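Local coordinates for endonuclease 8-like L720 (Acanthamoeba polyphaga mimivirus, PDB 4MB7), which belongs to the endonuclease VIII-like family, pairing a domain of beta sheets with a helical H2TH domain and a zinc-binding C-terminal region, at residues N18-S23 with D38-K43; C192-L197 with D209-S214. All coordinates share one frame; numbering follows the deposited sequence.

The two contacts sit on opposite sides of the chain's centre, their centres about 44 Å apart and their nearest atoms about 27 Å apart, and they share no helix or strand. Contact 1, partly buried, lies in the beta-rich part and ties the start of strand 21-25 and its lead-in to the start of strand 40-47 and its lead-in, the edges of two different sheets, mainly through backbone hydrogen bonds with one salt bridge on the outer face. Contact 2, buried and less than half as large in area, lies in the H2TH domain, where the loop after helix 182-191 meets helix 205-230. No hydrogen bond crosses it; thiols and aliphatic branches do the packing.

Contact 1: N18-S23 with D38-K43; sequences NHRIVS and DYIIRK
The two segments run roughly antiparallel and join through a single beta bridge, in which Arg20 and Ile40 form a non-hydrogen-bonded pair with CA atoms 4.5 Å apart. On either side of that pair, Ile21 N gives an almost straight bond to Tyr39 O (2.9 Å), and Ile41 N an equally straight one to His19 O (3.1 Å). Further out, Asn18 N donates to Ile41 O at a short 2.6 Å and Asp38 N to Ile21 O at 2.8 Å. Asn18 and Asp38 both have left-handed backbone conformations, so the bond pattern looks much the same from either segment. Beyond it each strand turns to a partner of its own through a classic bulge: Val22 and Ser23 opposite Gln92, Arg42 and Lys43 opposite Met54. The bridge thus links the edges of two four-stranded antiparallel sheets, consistent with the beta-sandwich N-terminal domain of the Fpg/Nei family. Ile21 and Ile41 are buried there and both touch Leu93; Ile21 CD1 also approaches Tyr39 CB at 4.3 Å. The Tyr39 ring leads off to the far side, where its hydroxyl bonds to Pro61 O. Arg20 and Asp38 lie alongside each other, pointing the same way. The arginine chain runs out extended and then bends at chi3 (50°), which brings NH1 to Asp38 OD1 at 2.9 Å. The hydrogen bond within this salt bridge is bent (138° at the hydrogen), and NH1 comes from above the carboxylate plane, with OD1 close to the guanidinium plane. Ile40 crosses the arginine stem obliquely: chi2 of -64° folds CD1 back against Arg20 CB, 3.6 Å away. The Asp94 carboxylate takes two bonds from the lead-in to strand 21-25, OD1 from His19 ND1 and OD2 from Arg20 N.

Contact 2: C192-L197 with D209-S214; sequences CKILPL and DCLCNS
Cys192 drives its thiol into the side of helix 205-230, and three residues of the helix, Cys210, Leu211 and Ser214, gather round that sulfur. Its CB points at the helix, and with chi1 at -58° SG lies beside its own backbone N, anti to the carbonyl carbon. From there SG reaches Cys210 O at 3.4 Å, a carbonyl already used within the helix by Ser214 N, and Ser214 CB at 3.6 Å, one turn further on. Cys210 turns its SG anti to the backbone N, so the two sulfurs meet at 3.5 Å, too far apart for a disulfide. Leu211 CD2 closes in from the other direction, 3.9 Å from Cys192 SG. Helix 182-191 ends here in a Schellman motif: Lys193, with positive phi, is its C-prime residue, and Ile194 N bonds back to Leu189 O. Both elements belong to the H2TH domain, and the loop also touches the C-terminal zinc-binding region, where Ile194 O accepts a bond from Gln272 NE2, next in sequence to the zinc ligand Cys271. Just past the reversal, Ile194 sends out an extended CG1-CD1 branch (chi2 -179°). It meets Leu211 tip to tip, CD1 standing 3.8 Å from Leu211 CG and almost as near to CD1 of the leucine. Leu189 touches both of these side chains from helix 182-191. Ser214 OG, anti to its backbone N, is hydrogen-bonded to OD2 of Asp191, the residue just before Cys192.

Contact 1: N18-S23 with D38-K43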
ATOM      1  N   ASN A  18      -5.580 -19.282  11.002  1.00 20.17           N
ATOM      2  CA  ASN A  18      -5.742 -20.499  11.809  1.00 25.56           C
ATOM      3  C   ASN A  18      -5.390 -21.811  11.105  1.00 28.31           C
ATOM      4  O   ASN A  18      -5.578 -22.890  11.667  1.00 33.98           O
ATOM      5  CB  ASN A  18      -7.136 -20.582  12.445  1.00 29.00           C
ATOM      6  CG  ASN A  18      -7.416 -19.425  13.380  1.00 31.24           C
ATOM      7  OD1 ASN A  18      -6.524 -18.952  14.084  1.00 51.82           O
ATOM      8  ND2 ASN A  18      -8.659 -18.958  13.389  1.00 41.97           N
ATOM      9  N   HIS A  19      -4.870 -21.722   9.886  1.00 26.63           N
ATOM     10  CA  HIS A  19      -4.461 -22.922   9.159  1.00 32.67           C
ATOM     11  C   HIS A  19      -2.956 -23.167   9.240  1.00 29.53           C
ATOM     12  O   HIS A  19      -2.169 -22.233   9.400  1.00 25.25           O
ATOM     13  CB  HIS A  19      -4.933 -22.869   7.703  1.00 25.39           C
ATOM     14  CG  HIS A  19      -6.412 -23.030   7.549  1.00 21.85           C
ATOM     15  ND1 HIS A  19      -7.033 -24.261   7.580  1.00 25.14           N
ATOM     16  CD2 HIS A  19      -7.397 -22.117   7.378  1.00 22.43           C
ATOM     17  CE1 HIS A  19      -8.335 -24.098   7.428  1.00 29.85           C
ATOM     18  NE2 HIS A  19      -8.582 -22.807   7.303  1.00 34.95           N
ATOM     19  N   ARG A  20      -2.571 -24.433   9.133  1.00 17.76           N
ATOM     20  CA  ARG A  20      -1.185 -24.847   9.313  1.00 21.38           C
ATOM     21  C   ARG A  20      -0.437 -24.925   7.990  1.00 26.73           C
ATOM     22  O   ARG A  20      -0.980 -25.380   6.985  1.00 18.79           O
ATOM     23  CB  ARG A  20      -1.139 -26.208  10.015  1.00 24.82           C
ATOM     24  CG  ARG A  20       0.261 -26.743  10.265  1.00 25.95           C
ATOM     25  CD  ARG A  20       0.217 -28.039  11.063  1.00 40.64           C
ATOM     26  NE  ARG A  20      -0.715 -29.002  10.482  1.00 36.82           N
ATOM     27  CZ  ARG A  20      -0.403 -29.853   9.510  1.00 41.65           C
ATOM     28  NH1 ARG A  20       0.821 -29.866   9.003  1.00 54.72           N
ATOM     29  NH2 ARG A  20      -1.319 -30.690   9.043  1.00 46.55           N
ATOM     30  N   ILE A  21       0.817 -24.482   7.996  1.00 18.35           N
ATOM     31  CA  ILE A  21       1.669 -24.602   6.821  1.00 18.11           C
ATOM     32  C   ILE A  21       2.177 -26.031   6.671  1.00 19.90           C
ATOM     33  O   ILE A  21       2.910 -26.534   7.522  1.00 24.51           O
ATOM     34  CB  ILE A  21       2.867 -23.639   6.888  1.00 17.68           C
ATOM     35  CG1 ILE A  21       2.381 -22.188   6.847  1.00 15.84           C
ATOM     36  CG2 ILE A  21       3.833 -23.917   5.745  1.00 19.68           C
ATOM     37  CD1 ILE A  21       3.478 -21.166   7.074  1.00 18.93           C
ATOM     38  N   VAL A  22       1.783 -26.681   5.582  1.00 20.73           N
ATOM     39  CA  VAL A  22       2.201 -28.052   5.315  1.00 26.12           C
ATOM     40  C   VAL A  22       3.497 -28.070   4.512  1.00 22.21           C
ATOM     41  O   VAL A  22       4.411 -28.841   4.801  1.00 31.78           O
ATOM     42  CB  VAL A  22       1.105 -28.836   4.566  1.00 26.82           C
ATOM     43  CG1 VAL A  22       1.638 -30.175   4.077  1.00 55.49           C
ATOM     44  CG2 VAL A  22      -0.104 -29.035   5.466  1.00 31.27           C
ATOM     45  N   SER A  23       3.570 -27.207   3.505  1.00 27.07           N
ATOM     46  CA  SER A  23       4.783 -27.061   2.714  1.00 27.47           C
ATOM     47  C   SER A  23       4.978 -25.601   2.320  1.00 20.66           C
ATOM     48  O   SER A  23       4.016 -24.842   2.220  1.00 21.54           O
ATOM     49  CB  SER A  23       4.739 -27.957   1.471  1.00 30.76           C
ATOM     50  OG  SER A  23       3.668 -27.601   0.618  1.00 42.08           O
ATOM     51  N   ASP A  38       4.886 -26.335   9.478  1.00 20.04           N
ATOM     52  CA  ASP A  38       3.973 -26.590  10.597  1.00 20.66           C
ATOM     53  C   ASP A  38       3.686 -25.374  11.481  1.00 23.59           C
ATOM     54  O   ASP A  38       3.069 -25.500  12.538  1.00 20.29           O
ATOM     55  CB  ASP A  38       4.442 -27.778  11.445  1.00 28.69           C
ATOM     56  CG  ASP A  38       4.411 -29.084  10.679  1.00 59.18           C
ATOM     57  OD1 ASP A  38       3.510 -29.251   9.828  1.00 37.54           O
ATOM     58  OD2 ASP A  38       5.287 -29.939  10.923  1.00 56.57           O
ATOM     59  N   TYR A  39       4.129 -24.199  11.046  1.00 21.02           N
ATOM     60  CA  TYR A  39       3.726 -22.964  11.703  1.00 19.87           C
ATOM     61  C   TYR A  39       2.251 -22.693  11.416  1.00 18.59           C
ATOM     62  O   TYR A  39       1.708 -23.168  10.420  1.00 19.04           O
ATOM     63  CB  TYR A  39       4.584 -21.789  11.231  1.00 18.71           C
ATOM     64  CG  TYR A  39       5.755 -21.481  12.138  1.00 19.72           C
ATOM     65  CD1 TYR A  39       6.895 -22.274  12.131  1.00 21.28           C
ATOM     66  CD2 TYR A  39       5.720 -20.392  12.999  1.00 19.16           C
ATOM     67  CE1 TYR A  39       7.968 -21.992  12.959  1.00 22.29           C
ATOM     68  CE2 TYR A  39       6.786 -20.102  13.829  1.00 20.12           C
ATOM     69  CZ  TYR A  39       7.907 -20.906  13.806  1.00 23.28           C
ATOM     70  OH  TYR A  39       8.973 -20.621  14.631  1.00 22.71           O
ATOM     71  N   ILE A  40       1.612 -21.931  12.298  1.00 21.68           N
ATOM     72  CA  ILE A  40       0.198 -21.610  12.162  1.00 22.94           C
ATOM     73  C   ILE A  40       0.014 -20.140  11.800  1.00 19.25           C
ATOM     74  O   ILE A  40       0.646 -19.267  12.395  1.00 19.16           O
ATOM     75  CB  ILE A  40      -0.561 -21.879  13.475  1.00 23.99           C
ATOM     76  CG1 ILE A  40      -0.296 -23.302  13.969  1.00 35.41           C
ATOM     77  CG2 ILE A  40      -2.054 -21.638  13.294  1.00 28.52           C
ATOM     78  CD1 ILE A  40      -0.810 -24.367  13.044  1.00 37.68           C
ATOM     79  N   ILE A  41      -0.846 -19.871  10.823  1.00 19.74           N
ATOM     80  CA  ILE A  41      -1.210 -18.497  10.493  1.00 20.47           C
ATOM     81  C   ILE A  41      -2.089 -17.929  11.600  1.00 19.31           C
ATOM     82  O   ILE A  41      -3.249 -18.310  11.741  1.00 25.32           O
ATOM     83  CB  ILE A  41      -1.953 -18.410   9.148  1.00 18.88           C
ATOM     84  CG1 ILE A  41      -1.038 -18.856   8.006  1.00 24.48           C
ATOM     85  CG2 ILE A  41      -2.457 -16.994   8.905  1.00 19.75           C
ATOM     86  CD1 ILE A  41      -1.666 -18.732   6.633  1.00 27.16           C
ATOM     87  N   ARG A  42      -1.526 -17.023  12.389  1.00 17.60           N
ATOM     88  CA  ARG A  42      -2.245 -16.446  13.517  1.00 15.76           C
ATOM     89  C   ARG A  42      -3.091 -15.243  13.113  1.00 25.23           C
ATOM     90  O   ARG A  42      -4.236 -15.113  13.543  1.00 24.57           O
ATOM     91  CB  ARG A  42      -1.266 -16.054  14.629  1.00 19.39           C
ATOM     92  CG  ARG A  42      -1.908 -15.340  15.813  1.00 26.16           C
ATOM     93  CD  ARG A  42      -2.997 -16.189  16.459  1.00 33.59           C
ATOM     94  NE  ARG A  42      -3.642 -15.492  17.569  1.00 45.60           N
ATOM     95  CZ  ARG A  42      -4.693 -14.689  17.442  1.00 55.31           C
ATOM     96  NH1 ARG A  42      -5.227 -14.475  16.248  1.00 44.30           N
ATOM     97  NH2 ARG A  42      -5.212 -14.098  18.509  1.00 41.73           N
ATOM     98  N   LYS A  43      -2.529 -14.369  12.281  1.00 19.78           N
ATOM     99  CA  LYS A  43      -3.201 -13.120  11.937  1.00 31.95           C
ATOM    100  C   LYS A  43      -2.630 -12.458  10.680  1.00 26.71           C
ATOM    101  O   LYS A  43      -1.425 -12.503  10.434  1.00 18.74           O
ATOM    102  CB  LYS A  43      -3.115 -12.143  13.117  1.00 26.21           C
ATOM    103  CG  LYS A  43      -3.927 -10.870  12.950  1.00 37.96           C
TER

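Contact 2: C192-L197 with D209-S214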
ATOM      1  N   CYS A 192      -8.418  18.667  -7.382  1.00 26.16           N
ATOM      2  CA  CYS A 192      -8.402  19.845  -6.524  1.00 32.63           C
ATOM      3  C   CYS A 192      -7.734  21.045  -7.190  1.00 27.56           C
ATOM      4  O   CYS A 192      -7.512  22.068  -6.545  1.00 27.64           O
ATOM      5  CB  CYS A 192      -7.699  19.530  -5.203  1.00 23.99           C
ATOM      6  SG  CYS A 192      -8.440  18.165  -4.280  1.00 29.36           S
ATOM      7  N   LYS A 193      -7.414  20.907  -8.475  1.00 24.71           N
ATOM      8  CA  LYS A 193      -6.815  21.988  -9.259  1.00 29.86           C
ATOM      9  C   LYS A 193      -5.542  22.540  -8.625  1.00 27.17           C
ATOM     10  O   LYS A 193      -5.320  23.750  -8.602  1.00 29.70           O
ATOM     11  CB  LYS A 193      -7.832  23.113  -9.487  1.00 33.30           C
ATOM     12  CG  LYS A 193      -8.982  22.721 -10.402  1.00 28.35           C
ATOM     13  CD  LYS A 193     -10.132  23.717 -10.324  1.00 28.92           C
ATOM     14  CE  LYS A 193      -9.679  25.123 -10.681  1.00 29.35           C
ATOM     15  NZ  LYS A 193      -9.148  25.220 -12.071  1.00 30.96           N
ATOM     16  N   ILE A 194      -4.709  21.645  -8.106  1.00 28.76           N
ATOM     17  CA  ILE A 194      -3.459  22.042  -7.469  1.00 28.96           C
ATOM     18  C   ILE A 194      -2.262  21.597  -8.304  1.00 44.37           C
ATOM     19  O   ILE A 194      -2.171  20.436  -8.704  1.00 30.83           O
ATOM     20  CB  ILE A 194      -3.338  21.451  -6.052  1.00 34.64           C
ATOM     21  CG1 ILE A 194      -4.485  21.947  -5.170  1.00 31.37           C
ATOM     22  CG2 ILE A 194      -1.991  21.804  -5.432  1.00 27.76           C
ATOM     23  CD1 ILE A 194      -4.430  21.427  -3.751  1.00 38.36           C
ATOM     24  N   LEU A 195      -1.349  22.527  -8.569  1.00 29.83           N
ATOM     25  CA  LEU A 195      -0.142  22.218  -9.329  1.00 35.15           C
ATOM     26  C   LEU A 195       0.777  21.322  -8.503  1.00 31.41           C
ATOM     27  O   LEU A 195       1.079  21.635  -7.353  1.00 30.87           O
ATOM     28  CB  LEU A 195       0.588  23.506  -9.714  1.00 35.19           C
ATOM     29  CG  LEU A 195       1.704  23.380 -10.754  1.00 42.44           C
ATOM     30  CD1 LEU A 195       1.129  23.007 -12.112  1.00 43.41           C
ATOM     31  CD2 LEU A 195       2.511  24.666 -10.841  1.00 54.33           C
ATOM     32  N   PRO A 196       1.216  20.195  -9.087  1.00 34.59           N
ATOM     33  CA  PRO A 196       2.085  19.239  -8.389  1.00 43.03           C
ATOM     34  C   PRO A 196       3.396  19.864  -7.922  1.00 46.12           C
ATOM     35  O   PRO A 196       3.985  19.397  -6.948  1.00 32.04           O
ATOM     36  CB  PRO A 196       2.360  18.177  -9.457  1.00 33.35           C
ATOM     37  CG  PRO A 196       1.188  18.251 -10.364  1.00 41.28           C
ATOM     38  CD  PRO A 196       0.821  19.705 -10.418  1.00 38.79           C
ATOM     39  N   LEU A 197       3.835  20.916  -8.606  1.00 42.07           N
ATOM     40  CA  LEU A 197       5.100  21.569  -8.288  1.00 55.61           C
ATOM     41  C   LEU A 197       4.965  22.580  -7.152  1.00 42.99           C
ATOM     42  O   LEU A 197       5.960  23.133  -6.684  1.00 41.89           O
ATOM     43  CB  LEU A 197       5.669  22.252  -9.533  1.00 49.31           C
ATOM     44  CG  LEU A 197       5.962  21.329 -10.716  1.00 64.75           C
ATOM     45  CD1 LEU A 197       6.289  22.133 -11.964  1.00 81.65           C
ATOM     46  CD2 LEU A 197       7.099  20.378 -10.376  1.00 57.13           C
ATOM     47  N   ASP A 209      -7.569  20.102   3.201  1.00 26.20           N
ATOM     48  CA  ASP A 209      -8.779  19.362   3.524  1.00 37.38           C
ATOM     49  C   ASP A 209      -9.378  18.841   2.227  1.00 29.87           C
ATOM     50  O   ASP A 209      -9.872  17.717   2.162  1.00 22.62           O
ATOM     51  CB  ASP A 209      -9.779  20.260   4.252  1.00 37.04           C
ATOM     52  CG  ASP A 209     -11.055  19.532   4.624  1.00 66.85           C
ATOM     53  OD1 ASP A 209     -11.064  18.835   5.660  1.00 44.76           O
ATOM     54  OD2 ASP A 209     -12.052  19.659   3.883  1.00 36.21           O
ATOM     55  N   CYS A 210      -9.307  19.669   1.188  1.00 22.21           N
ATOM     56  CA  CYS A 210      -9.805  19.308  -0.132  1.00 23.75           C
ATOM     57  C   CYS A 210      -9.057  18.100  -0.699  1.00 26.53           C
ATOM     58  O   CYS A 210      -9.669  17.190  -1.260  1.00 23.37           O
ATOM     59  CB  CYS A 210      -9.680  20.499  -1.081  1.00 29.06           C
ATOM     60  SG  CYS A 210     -10.604  20.330  -2.618  1.00 39.93           S
ATOM     61  N   LEU A 211      -7.735  18.099  -0.546  1.00 21.42           N
ATOM     62  CA  LEU A 211      -6.899  16.997  -1.023  1.00 24.71           C
ATOM     63  C   LEU A 211      -7.221  15.676  -0.333  1.00 18.84           C
ATOM     64  O   LEU A 211      -7.291  14.629  -0.978  1.00 21.53           O
ATOM     65  CB  LEU A 211      -5.415  17.323  -0.834  1.00 24.16           C
ATOM     66  CG  LEU A 211      -4.713  18.042  -1.986  1.00 52.60           C
ATOM     67  CD1 LEU A 211      -3.258  18.317  -1.638  1.00 28.35           C
ATOM     68  CD2 LEU A 211      -4.814  17.217  -3.260  1.00 31.38           C
ATOM     69  N   CYS A 212      -7.411  15.729   0.981  1.00 20.41           N
ATOM     70  CA  CYS A 212      -7.715  14.530   1.754  1.00 23.19           C
ATOM     71  C   CYS A 212      -9.070  13.947   1.373  1.00 19.86           C
ATOM     72  O   CYS A 212      -9.220  12.731   1.270  1.00 21.23           O
ATOM     73  CB  CYS A 212      -7.665  14.827   3.253  1.00 27.71           C
ATOM     74  SG  CYS A 212      -6.025  15.289   3.846  1.00 37.10           S
ATOM     75  N   ASN A 213     -10.054  14.815   1.166  1.00 19.04           N
ATOM     76  CA  ASN A 213     -11.373  14.368   0.735  1.00 19.54           C
ATOM     77  C   ASN A 213     -11.318  13.743  -0.654  1.00 23.61           C
ATOM     78  O   ASN A 213     -11.973  12.736  -0.919  1.00 18.84           O
ATOM     79  CB  ASN A 213     -12.376  15.524   0.755  1.00 21.23           C
ATOM     80  CG  ASN A 213     -12.731  15.965   2.167  1.00 27.54           C
ATOM     81  OD1 ASN A 213     -12.505  17.110   2.548  1.00 40.20           O
ATOM     82  ND2 ASN A 213     -13.297  15.054   2.944  1.00 32.73           N
ATOM     83  N   SER A 214     -10.524  14.346  -1.531  1.00 19.75           N
ATOM     84  CA  SER A 214     -10.355  13.847  -2.889  1.00 19.55           C
ATOM     85  C   SER A 214      -9.687  12.479  -2.895  1.00 18.16           C
ATOM     86  O   SER A 214     -10.125  11.572  -3.601  1.00 18.10           O
ATOM     87  CB  SER A 214      -9.532  14.832  -3.722  1.00 20.36           C
ATOM     88  OG  SER A 214      -9.305  14.327  -5.026  1.00 24.15           O
TER